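Local coordinates for 2-hydroxyhepta-2,4-diene-1,7-dioate isomerase (Mycobacterium abscessus, PDB 3RR6), which belongs to the fumarylacetoacetate hydrolase family and is probably a metal-binding isomerase or acetylpyruvate hydrolase, though its activity remains unproven, at residues R9-D14 with D55-A60. Numbering follows the deposited sequence.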
ATOM      1  N   ARG A   9       7.907  10.228   4.443  1.00 15.29           N
ATOM      2  CA  ARG A   9       8.430  10.464   5.780  1.00 15.91           C
ATOM      3  C   ARG A   9       9.860   9.958   5.825  1.00 16.77           C
ATOM      4  O   ARG A   9      10.180   8.939   5.215  1.00 16.28           O
ATOM      5  CB  ARG A   9       7.584   9.753   6.840  1.00 15.69           C
ATOM      6  CG  ARG A   9       6.189  10.348   7.000  1.00 15.99           C
ATOM      7  CD  ARG A   9       5.297   9.518   7.900  1.00 16.79           C
ATOM      8  NE  ARG A   9       5.770   9.500   9.282  1.00 18.69           N
ATOM      9  CZ  ARG A   9       6.342   8.467   9.897  1.00 20.15           C
ATOM     10  NH1 ARG A   9       6.556   7.303   9.283  1.00 19.28           N
ATOM     11  NH2 ARG A   9       6.726   8.607  11.167  1.00 22.20           N
ATOM     12  N   ILE A  10      10.712  10.706   6.511  1.00 18.41           N
ATOM     13  CA  ILE A  10      12.114  10.324   6.639  1.00 20.10           C
ATOM     14  C   ILE A  10      12.589  10.411   8.065  1.00 21.78           C
ATOM     15  O   ILE A  10      12.036  11.146   8.875  1.00 21.21           O
ATOM     16  CB  ILE A  10      13.049  11.192   5.761  1.00 20.55           C
ATOM     17  CG1 ILE A  10      12.892  12.678   6.103  1.00 22.16           C
ATOM     18  CG2 ILE A  10      12.772  10.932   4.295  1.00 20.20           C
ATOM     19  CD1 ILE A  10      14.151  13.470   5.958  1.00 24.57           C
ATOM     20  N   ALA A  11      13.618   9.616   8.350  1.00 24.01           N
ATOM     21  CA  ALA A  11      14.425   9.758   9.542  1.00 26.52           C
ATOM     22  C   ALA A  11      15.718  10.431   9.082  1.00 28.67           C
ATOM     23  O   ALA A  11      16.452   9.882   8.253  1.00 29.02           O
ATOM     24  CB  ALA A  11      14.713   8.391  10.152  1.00 26.21           C
ATOM     25  N   SER A  12      15.962  11.641   9.579  1.00 31.16           N
ATOM     26  CA  SER A  12      17.198  12.378   9.281  1.00 33.24           C
ATOM     27  C   SER A  12      18.103  12.389  10.520  1.00 34.84           C
ATOM     28  O   SER A  12      17.706  11.907  11.583  1.00 35.10           O
ATOM     29  CB  SER A  12      16.855  13.807   8.846  1.00 33.55           C
ATOM     30  OG  SER A  12      16.419  14.595   9.944  1.00 34.12           O
ATOM     31  N   PRO A  13      19.330  12.937  10.394  1.00 36.93           N
ATOM     32  CA  PRO A  13      20.126  13.154  11.609  1.00 38.06           C
ATOM     33  C   PRO A  13      19.466  14.131  12.587  1.00 38.64           C
ATOM     34  O   PRO A  13      19.748  14.087  13.787  1.00 39.57           O
ATOM     35  CB  PRO A  13      21.440  13.740  11.078  1.00 38.93           C
ATOM     36  CG  PRO A  13      21.504  13.330   9.641  1.00 38.48           C
ATOM     37  CD  PRO A  13      20.083  13.264   9.169  1.00 37.37           C
ATOM     38  N   ASP A  14      18.589  14.993  12.070  1.00 38.34           N
ATOM     39  CA  ASP A  14      17.932  16.017  12.874  1.00 38.38           C
ATOM     40  C   ASP A  14      16.516  15.613  13.305  1.00 37.05           C
ATOM     41  O   ASP A  14      15.767  16.452  13.809  1.00 37.70           O
ATOM     42  CB  ASP A  14      17.878  17.339  12.095  1.00 38.97           C
ATOM     43  CG  ASP A  14      19.210  17.705  11.462  1.00 40.41           C
ATOM     44  OD1 ASP A  14      20.140  18.092  12.202  1.00 42.10           O
ATOM     45  OD2 ASP A  14      19.327  17.617  10.222  1.00 41.79           O
ATOM     46  N   ASP A  55      21.143  10.989   1.975  1.00 31.94           N
ATOM     47  CA  ASP A  55      21.565  11.178   3.366  1.00 31.98           C
ATOM     48  C   ASP A  55      20.518  10.795   4.412  1.00 30.67           C
ATOM     49  O   ASP A  55      20.812  10.816   5.611  1.00 30.89           O
ATOM     50  CB  ASP A  55      21.957  12.642   3.605  1.00 32.92           C
ATOM     51  CG  ASP A  55      23.221  13.051   2.857  1.00 35.13           C
ATOM     52  OD1 ASP A  55      23.800  12.224   2.119  1.00 37.68           O
ATOM     53  OD2 ASP A  55      23.629  14.218   3.016  1.00 37.67           O
ATOM     54  N   VAL A  56      19.305  10.465   3.973  1.00 29.04           N
ATOM     55  CA  VAL A  56      18.213  10.172   4.901  1.00 27.89           C
ATOM     56  C   VAL A  56      17.609   8.800   4.624  1.00 26.43           C
ATOM     57  O   VAL A  56      17.911   8.160   3.606  1.00 26.35           O
ATOM     58  CB  VAL A  56      17.120  11.269   4.859  1.00 27.65           C
ATOM     59  CG1 VAL A  56      17.725  12.625   5.242  1.00 28.72           C
ATOM     60  CG2 VAL A  56      16.456  11.328   3.491  1.00 27.05           C
ATOM     61  N   ARG A  57      16.759   8.359   5.545  1.00 25.27           N
ATOM     62  CA  ARG A  57      16.145   7.039   5.468  0.50 24.45           C
ATOM     63  C   ARG A  57      14.635   7.177   5.316  1.00 23.01           C
ATOM     64  O   ARG A  57      13.983   7.756   6.176  1.00 22.48           O
ATOM     65  CB  ARG A  57      16.465   6.238   6.730  0.50 24.93           C
ATOM     66  CG  ARG A  57      16.169   4.755   6.604  0.50 26.35           C
ATOM     67  CD  ARG A  57      16.656   3.975   7.818  0.50 28.56           C
ATOM     68  NE  ARG A  57      15.707   4.021   8.927  0.50 29.66           N
ATOM     69  CZ  ARG A  57      15.902   4.699  10.055  0.50 30.79           C
ATOM     70  NH1 ARG A  57      17.019   5.393  10.236  0.50 32.25           N
ATOM     71  NH2 ARG A  57      14.981   4.677  11.007  0.50 31.66           N
ATOM     72  N   LEU A  58      14.102   6.639   4.223  1.00 21.93           N
ATOM     73  CA  LEU A  58      12.662   6.624   3.981  1.00 20.68           C
ATOM     74  C   LEU A  58      11.968   5.696   4.973  1.00 19.48           C
ATOM     75  O   LEU A  58      12.422   4.569   5.220  1.00 19.30           O
ATOM     76  CB  LEU A  58      12.339   6.161   2.554  1.00 20.83           C
ATOM     77  CG  LEU A  58      12.677   7.126   1.420  1.00 22.52           C
ATOM     78  CD1 LEU A  58      12.603   6.424   0.064  1.00 24.96           C
ATOM     79  CD2 LEU A  58      11.743   8.328   1.469  1.00 23.46           C
ATOM     80  N   LEU A  59      10.873   6.189   5.535  1.00 17.62           N
ATOM     81  CA  LEU A  59      10.004   5.441   6.443  1.00 16.49           C
ATOM     82  C   LEU A  59       8.689   5.152   5.732  1.00 15.26           C
ATOM     83  O   LEU A  59       8.514   5.530   4.576  1.00 15.05           O
ATOM     84  CB  LEU A  59       9.732   6.281   7.689  1.00 16.67           C
ATOM     85  CG  LEU A  59      10.955   6.830   8.421  1.00 18.31           C
ATOM     86  CD1 LEU A  59      10.528   7.727   9.560  1.00 19.11           C
ATOM     87  CD2 LEU A  59      11.822   5.676   8.917  1.00 18.46           C
ATOM     88  N   ALA A  60       7.743   4.494   6.403  1.00 14.55           N
ATOM     89  CA  ALA A  60       6.395   4.406   5.842  1.00 13.97           C
ATOM     90  C   ALA A  60       5.909   5.834   5.606  1.00 13.84           C
ATOM     91  O   ALA A  60       6.156   6.706   6.437  1.00 13.55           O
ATOM     92  CB  ALA A  60       5.446   3.673   6.775  1.00 14.24           C
TER
HETATM   93  O   HOH W   1       8.155   7.679   2.877  1.00 12.38           O
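Ala-11 and Arg-57 face each other as an antiparallel hydrogen-bonded pair: Ala-11 N donates to Arg-57 O at 2.9 Å, and Arg-57 N returns a longer bond to Ala-11 O at 3.1 Å. Leu-59 N continues the register by donating to Arg-9 O. Between these bonds, Ile-10 and Leu-58 form a non-hydrogen-bonded pair, where the CA of Ile-10 makes a CA-H...O contact with Arg-57 O. Next to the Leu-59 bond, the Arg-9 side chain adds another. Its chain bends at chi3 (66°), which brings NH1 back to Ala-60 O at 2.9 Å, with the oxygen at the edge of the guanidinium and in its plane. Arginine suits this place because it is long enough to present an in-plane N-H to that carbonyl. One water also joins the backbones here, accepting from Arg-9 N and hydrogen-bonded to Leu-59 O.

Apolar side chains pack on the Ile-10 face. CD1 of Ile-10 meets CG1 of Val-56 at 3.7 Å, and its CG2 lies 3.8 Å from CG2 of Val-56, so two beta-branched residues give broad contact; Leu-58 CD2 adds to it. The Ala-11 face instead pairs a methyl with a guanidinium: in one of two modelled conformers, Arg-57 lies over the small Ala-11 CB, which is 3.4 Å from its plane and offset toward the rim. Leu-59 reaches across with CD1 against the Ile-10 backbone, and this same methyl sits over one face of the Arg-9 guanidinium.

Both segments belong to the small Rv2993c-like N-terminal part, where the short strand 57-58 pairs antiparallel with strand 6-12, whose Ile-10 makes backbone hydrogen bonds with Ala-17 of strand 15-22. Trp-51 of strand 49-52 packs on Ile-10 and Val-56, while Leu-58 touches Ile-21 of strand 15-22 and Pro-176 and Trp-177 of strand 172-179.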